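Local coordinates for enterobactin synthetase component F-related protein (Vibrio cholerae serotype O1, PDB 4OXI) that binds glycyl-adenosine-5'-phosphate and probably activates glycine with ATP in a lipopolysaccharide modification pathway linked to antimicrobial peptide resistance, at residues Q338-Q350 and R373-I385. Numbering follows the deposited sequence.
Sequences QALLHDLAEQWQQ and RFVAHSGMASVPI. With GAP (glycyl-adenosine-5'-phosphate), chain B.
The phenyl ring of F374 packs against the helix that starts at H342, with A345 CB seated over the centre of one face, 3.6 Å from the ring centroid, in a CH-pi contact. H342 is swung toward the loop by its first torsion (CG anti to the backbone N, chi1 -176°), which brings F374 CE1 over one imidazole face, 3.4 Å from H342 ND1; the two rings meet obliquely, their planes 55° apart. Q349 OE1 meets the F374 rim at CD2, 3.3 Å away, while its NE2 is held by Q354 O and a water that also reaches F374 O. Nearer the ligand, V383 CG2 continues the close packing in an aliphatic patch with L340 CG and A345 CB.

Two backbone bonds join the segments just before and at the first helical turn: V383 N to L340 O, nearly linear at 3.0 Å, and H342 N to A381 O at 3.1 Å.

The side formed by 376-382 is more open to solvent, with G379 and A381 exposed. There a water links H342 ND1, S378 OG and S382 O, and S378 OG also closes an ST turn by accepting from M380 N.

Q338 O and A339 N lie on one face of the ligand's adenine and I385 CG2 on the other, so the paired backbones probably help hold together two walls of the nucleotide pocket, and the A381 carbonyl occupies a helix-start N-H that has no acceptor within its own helix.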
loop_
_atom_site.group_PDB
_atom_site.type_symbol
_atom_site.label_atom_id
_atom_site.label_comp_id
_atom_site.label_asym_id
_atom_site.label_seq_id
_atom_site.Cartn_x
_atom_site.Cartn_y
_atom_site.Cartn_z
ATOM N N GLN A 338 8.661 -0.380 7.764
ATOM C CA GLN A 338 9.676 -1.146 8.484
ATOM C C GLN A 338 10.349 -0.233 9.488
ATOM O O GLN A 338 10.292 0.995 9.348
ATOM C CB GLN A 338 10.768 -1.638 7.532
ATOM C CG GLN A 338 10.270 -2.116 6.211
ATOM C CD GLN A 338 11.390 -2.533 5.291
ATOM O OE1 GLN A 338 11.683 -1.852 4.301
ATOM N NE2 GLN A 338 12.029 -3.662 5.609
ATOM N N ALA A 339 11.015 -0.831 10.473
ATOM C CA ALA A 339 11.767 -0.072 11.474
ATOM C C ALA A 339 12.750 0.878 10.810
ATOM O O ALA A 339 13.560 0.467 9.966
ATOM C CB ALA A 339 12.494 -1.007 12.433
ATOM N N LEU A 340 12.646 2.161 11.155
ATOM C CA LEU A 340 13.551 3.170 10.613
ATOM C C LEU A 340 14.739 3.285 11.554
ATOM O O LEU A 340 14.579 3.626 12.727
ATOM C CB LEU A 340 12.835 4.519 10.490
ATOM C CG LEU A 340 13.634 5.690 9.927
ATOM C CD1 LEU A 340 14.159 5.349 8.541
ATOM C CD2 LEU A 340 12.780 6.946 9.872
ATOM N N LEU A 341 15.931 2.971 11.067
ATOM C CA LEU A 341 17.106 3.067 11.924
ATOM C C LEU A 341 17.654 4.484 11.962
ATOM O O LEU A 341 17.634 5.190 10.950
ATOM C CB LEU A 341 18.179 2.078 11.489
ATOM C CG LEU A 341 17.888 0.718 12.113
ATOM C CD1 LEU A 341 18.936 -0.285 11.754
ATOM C CD2 LEU A 341 17.831 0.877 13.611
ATOM N N HIS A 342 18.116 4.898 13.138
ATOM C CA HIS A 342 18.583 6.259 13.339
ATOM C C HIS A 342 19.649 6.620 12.320
ATOM O O HIS A 342 19.578 7.688 11.694
ATOM C CB HIS A 342 19.137 6.454 14.750
ATOM C CG HIS A 342 19.541 7.866 15.031
ATOM N ND1 HIS A 342 18.689 8.779 15.616
ATOM C CD2 HIS A 342 20.686 8.537 14.759
ATOM C CE1 HIS A 342 19.300 9.947 15.713
ATOM N NE2 HIS A 342 20.512 9.827 15.200
ATOM N N ASP A 343 20.617 5.719 12.147
ATOM C CA ASP A 343 21.736 5.940 11.233
ATOM C C ASP A 343 21.301 6.062 9.771
ATOM O O ASP A 343 21.907 6.815 8.993
ATOM C CB ASP A 343 22.801 4.844 11.399
ATOM C CG ASP A 343 23.506 4.910 12.759
ATOM O OD1 ASP A 343 23.555 6.012 13.361
ATOM O OD2 ASP A 343 24.009 3.858 13.226
ATOM N N LEU A 344 20.262 5.325 9.389
ATOM C CA LEU A 344 19.708 5.473 8.045
ATOM C C LEU A 344 19.016 6.819 7.893
ATOM O O LEU A 344 19.224 7.531 6.910
ATOM C CB LEU A 344 18.714 4.359 7.739
ATOM C CG LEU A 344 19.283 2.991 7.392
ATOM C CD1 LEU A 344 18.158 2.117 6.860
ATOM C CD2 LEU A 344 20.422 3.116 6.378
ATOM N N ALA A 345 18.185 7.174 8.866
ATOM C CA ALA A 345 17.455 8.421 8.757
ATOM C C ALA A 345 18.451 9.577 8.739
ATOM O O ALA A 345 18.240 10.572 8.036
ATOM C CB ALA A 345 16.464 8.572 9.889
ATOM N N GLU A 346 19.541 9.440 9.496
ATOM C CA GLU A 346 20.564 10.490 9.539
ATOM C C GLU A 346 21.230 10.688 8.182
ATOM O O GLU A 346 21.382 11.822 7.720
ATOM C CB GLU A 346 21.619 10.212 10.618
ATOM C CG GLU A 346 22.855 11.122 10.546
ATOM C CD GLU A 346 22.556 12.604 10.803
ATOM O OE1 GLU A 346 21.466 12.932 11.330
ATOM O OE2 GLU A 346 23.424 13.446 10.478
ATOM N N GLN A 347 21.599 9.590 7.529
ATOM C CA GLN A 347 22.239 9.696 6.227
ATOM C C GLN A 347 21.301 10.266 5.161
ATOM O O GLN A 347 21.738 10.990 4.270
ATOM C CB GLN A 347 22.819 8.349 5.802
ATOM C CG GLN A 347 24.099 8.001 6.549
ATOM C CD GLN A 347 24.548 6.578 6.305
ATOM O OE1 GLN A 347 24.088 5.646 6.974
ATOM N NE2 GLN A 347 25.451 6.396 5.349
ATOM N N TRP A 348 20.010 9.959 5.253
ATOM C CA TRP A 348 19.077 10.504 4.280
ATOM C C TRP A 348 18.900 11.992 4.557
ATOM O O TRP A 348 18.874 12.799 3.625
ATOM C CB TRP A 348 17.729 9.768 4.319
ATOM C CG TRP A 348 16.767 10.198 3.226
ATOM C CD1 TRP A 348 15.865 11.218 3.281
ATOM C CD2 TRP A 348 16.622 9.604 1.929
ATOM N NE1 TRP A 348 15.158 11.297 2.094
ATOM C CE2 TRP A 348 15.606 10.315 1.249
ATOM C CE3 TRP A 348 17.245 8.531 1.277
ATOM C CZ2 TRP A 348 15.205 9.992 -0.050
ATOM C CZ3 TRP A 348 16.851 8.214 -0.019
ATOM C CH2 TRP A 348 15.841 8.943 -0.667
ATOM N N GLN A 349 18.802 12.357 5.835
ATOM C CA GLN A 349 18.613 13.762 6.196
ATOM C C GLN A 349 19.823 14.645 5.835
ATOM O O GLN A 349 19.660 15.817 5.486
ATOM C CB GLN A 349 18.242 13.918 7.679
ATOM C CG GLN A 349 17.999 15.379 8.084
ATOM C CD GLN A 349 17.109 15.510 9.304
ATOM O OE1 GLN A 349 17.553 15.303 10.442
ATOM N NE2 GLN A 349 15.842 15.854 9.079
ATOM N N GLN A 350 21.030 14.086 5.902
ATOM C CA GLN A 350 22.217 14.833 5.477
ATOM C C GLN A 350 22.167 15.140 3.988
ATOM O O GLN A 350 22.645 16.188 3.547
ATOM C CB GLN A 350 23.504 14.082 5.825
ATOM C CG GLN A 350 23.925 14.226 7.291
ATOM C CD GLN A 350 24.135 15.681 7.703
ATOM O OE1 GLN A 350 25.129 16.309 7.321
ATOM N NE2 GLN A 350 23.192 16.229 8.476
ATOM N N ARG A 373 8.545 13.081 13.796
ATOM C CA ARG A 373 9.624 13.790 13.100
ATOM C C ARG A 373 10.981 13.323 13.611
ATOM O O ARG A 373 11.254 13.365 14.817
ATOM C CB ARG A 373 9.519 15.303 13.269
ATOM C CG ARG A 373 8.267 15.896 12.691
ATOM C CD ARG A 373 8.300 17.432 12.715
ATOM N NE ARG A 373 6.979 17.956 12.381
ATOM C CZ ARG A 373 5.947 17.964 13.226
ATOM N NH1 ARG A 373 4.772 18.448 12.833
ATOM N NH2 ARG A 373 6.087 17.486 14.465
ATOM N N PHE A 374 11.828 12.878 12.691
ATOM C CA PHE A 374 13.156 12.431 13.041
ATOM C C PHE A 374 13.930 13.578 13.701
ATOM O O PHE A 374 13.996 14.685 13.161
ATOM C CB PHE A 374 13.883 11.966 11.789
ATOM C CG PHE A 374 15.325 11.660 12.007
ATOM C CD1 PHE A 374 15.706 10.594 12.799
ATOM C CD2 PHE A 374 16.310 12.443 11.414
ATOM C CE1 PHE A 374 17.058 10.302 12.995
ATOM C CE2 PHE A 374 17.658 12.164 11.602
ATOM C CZ PHE A 374 18.034 11.089 12.389
ATOM N N VAL A 375 14.494 13.292 14.871
ATOM C CA VAL A 375 15.319 14.234 15.622
ATOM C C VAL A 375 16.751 13.722 15.607
ATOM O O VAL A 375 17.053 12.697 16.221
ATOM C CB VAL A 375 14.847 14.327 17.092
ATOM C CG1 VAL A 375 15.700 15.314 17.872
ATOM C CG2 VAL A 375 13.359 14.708 17.175
ATOM N N ALA A 376 17.632 14.415 14.893
ATOM C CA ALA A 376 19.043 14.028 14.813
ATOM C C ALA A 376 19.713 13.896 16.188
ATOM O O ALA A 376 20.604 13.067 16.383
ATOM C CB ALA A 376 19.806 15.026 13.958
ATOM N N HIS A 377 19.273 14.718 17.137
ATOM C CA HIS A 377 19.893 14.783 18.460
ATOM C C HIS A 377 19.106 14.017 19.525
ATOM O O HIS A 377 18.851 14.546 20.612
ATOM C CB HIS A 377 20.030 16.246 18.898
ATOM C CG HIS A 377 20.774 17.101 17.920
ATOM N ND1 HIS A 377 22.092 16.872 17.583
ATOM C CD2 HIS A 377 20.384 18.183 17.205
ATOM C CE1 HIS A 377 22.483 17.778 16.703
ATOM N NE2 HIS A 377 21.466 18.586 16.457
ATOM N N SER A 378 18.721 12.781 19.217
ATOM C CA SER A 378 17.923 11.993 20.150
ATOM C C SER A 378 18.825 11.027 20.889
ATOM O O SER A 378 18.503 10.584 21.989
ATOM C CB SER A 378 16.843 11.197 19.410
ATOM O OG SER A 378 17.413 10.055 18.786
ATOM N N GLY A 379 19.949 10.697 20.265
ATOM C CA GLY A 379 20.854 9.698 20.796
ATOM C C GLY A 379 20.199 8.348 21.031
ATOM O O GLY A 379 20.497 7.696 22.031
ATOM N N MET A 380 19.303 7.934 20.129
ATOM C CA MET A 380 18.680 6.605 20.192
ATOM C C MET A 380 19.105 5.772 18.987
ATOM O O MET A 380 19.547 6.320 17.979
ATOM C CB MET A 380 17.148 6.709 20.211
ATOM C CG MET A 380 16.576 7.675 21.235
ATOM S SD MET A 380 14.784 7.895 21.072
ATOM C CE MET A 380 14.218 6.216 21.292
ATOM N N ALA A 381 18.958 4.452 19.071
ATOM C CA ALA A 381 19.371 3.587 17.961
ATOM C C ALA A 381 18.323 3.467 16.844
ATOM O O ALA A 381 18.654 3.154 15.692
ATOM C CB ALA A 381 19.744 2.218 18.475
ATOM N N SER A 382 17.059 3.694 17.188
ATOM C CA SER A 382 15.981 3.642 16.201
ATOM C C SER A 382 15.128 4.894 16.310
ATOM O O SER A 382 15.141 5.582 17.334
ATOM C CB SER A 382 15.094 2.431 16.449
ATOM O OG SER A 382 14.510 2.538 17.736
ATOM N N VAL A 383 14.386 5.186 15.252
ATOM C CA VAL A 383 13.463 6.308 15.255
ATOM C C VAL A 383 12.135 5.812 15.799
ATOM O O VAL A 383 11.609 4.795 15.335
ATOM C CB VAL A 383 13.285 6.867 13.840
ATOM C CG1 VAL A 383 12.342 8.059 13.836
ATOM C CG2 VAL A 383 14.638 7.244 13.248
ATOM N N PRO A 384 11.597 6.507 16.808
ATOM C CA PRO A 384 10.272 6.175 17.355
ATOM C C PRO A 384 9.201 6.204 16.262
ATOM O O PRO A 384 9.372 6.927 15.281
ATOM C CB PRO A 384 10.004 7.315 18.342
ATOM C CG PRO A 384 11.392 7.838 18.722
ATOM C CD PRO A 384 12.260 7.618 17.521
ATOM N N ILE A 385 8.120 5.446 16.425
ATOM C CA ILE A 385 6.980 5.567 15.511
ATOM C C ILE A 385 6.074 6.715 15.963
ATOM O O ILE A 385 5.176 7.143 15.235
ATOM C CB ILE A 385 6.178 4.252 15.377
ATOM C CG1 ILE A 385 5.773 3.696 16.743
ATOM C CG2 ILE A 385 6.994 3.202 14.635
ATOM C CD1 ILE A 385 4.732 2.536 16.637
HETATM N N GAP B . 0.410 0.938 5.514
HETATM C CA GAP B . 1.902 0.950 5.562
HETATM C C GAP B . 2.358 -0.491 5.674
HETATM O O GAP B . 3.533 -0.811 5.701
HETATM P PA GAP B . 1.494 -3.097 5.827
HETATM O O1A GAP B . 0.129 -3.575 6.255
HETATM O O2A GAP B . 2.129 -3.611 4.545
HETATM O O3A GAP B . 1.323 -1.504 5.764
HETATM C "C5'" GAP B . 2.020 -3.105 8.396
HETATM O "O5'" GAP B . 2.477 -3.374 7.070
HETATM C "C4'" GAP B . 3.101 -3.510 9.377
HETATM O "O4'" GAP B . 4.344 -2.924 8.982
HETATM C "C3'" GAP B . 2.879 -2.964 10.770
HETATM O "O3'" GAP B . 1.994 -3.798 11.516
HETATM C "C2'" GAP B . 4.292 -2.935 11.327
HETATM O "O2'" GAP B . 4.708 -4.244 11.685
HETATM C "C1'" GAP B . 5.143 -2.622 10.124
HETATM N N9 GAP B . 5.460 -1.177 10.111
HETATM C C8 GAP B . 4.801 -0.236 9.409
HETATM N N7 GAP B . 5.350 0.990 9.599
HETATM C C5 GAP B . 6.381 0.836 10.458
HETATM C C6 GAP B . 7.371 1.730 11.093
HETATM N N6 GAP B . 7.383 3.062 10.819
HETATM N N1 GAP B . 8.270 1.165 11.934
HETATM C C2 GAP B . 8.274 -0.162 12.202
HETATM N N3 GAP B . 7.398 -1.027 11.656
HETATM C C4 GAP B . 6.450 -0.595 10.790
HETATM O O HOH W 1 10.386 2.900 12.925
HETATM O O HOH W 2 16.154 8.625 16.824
HETATM O O HOH W 3 13.404 15.664 10.508
#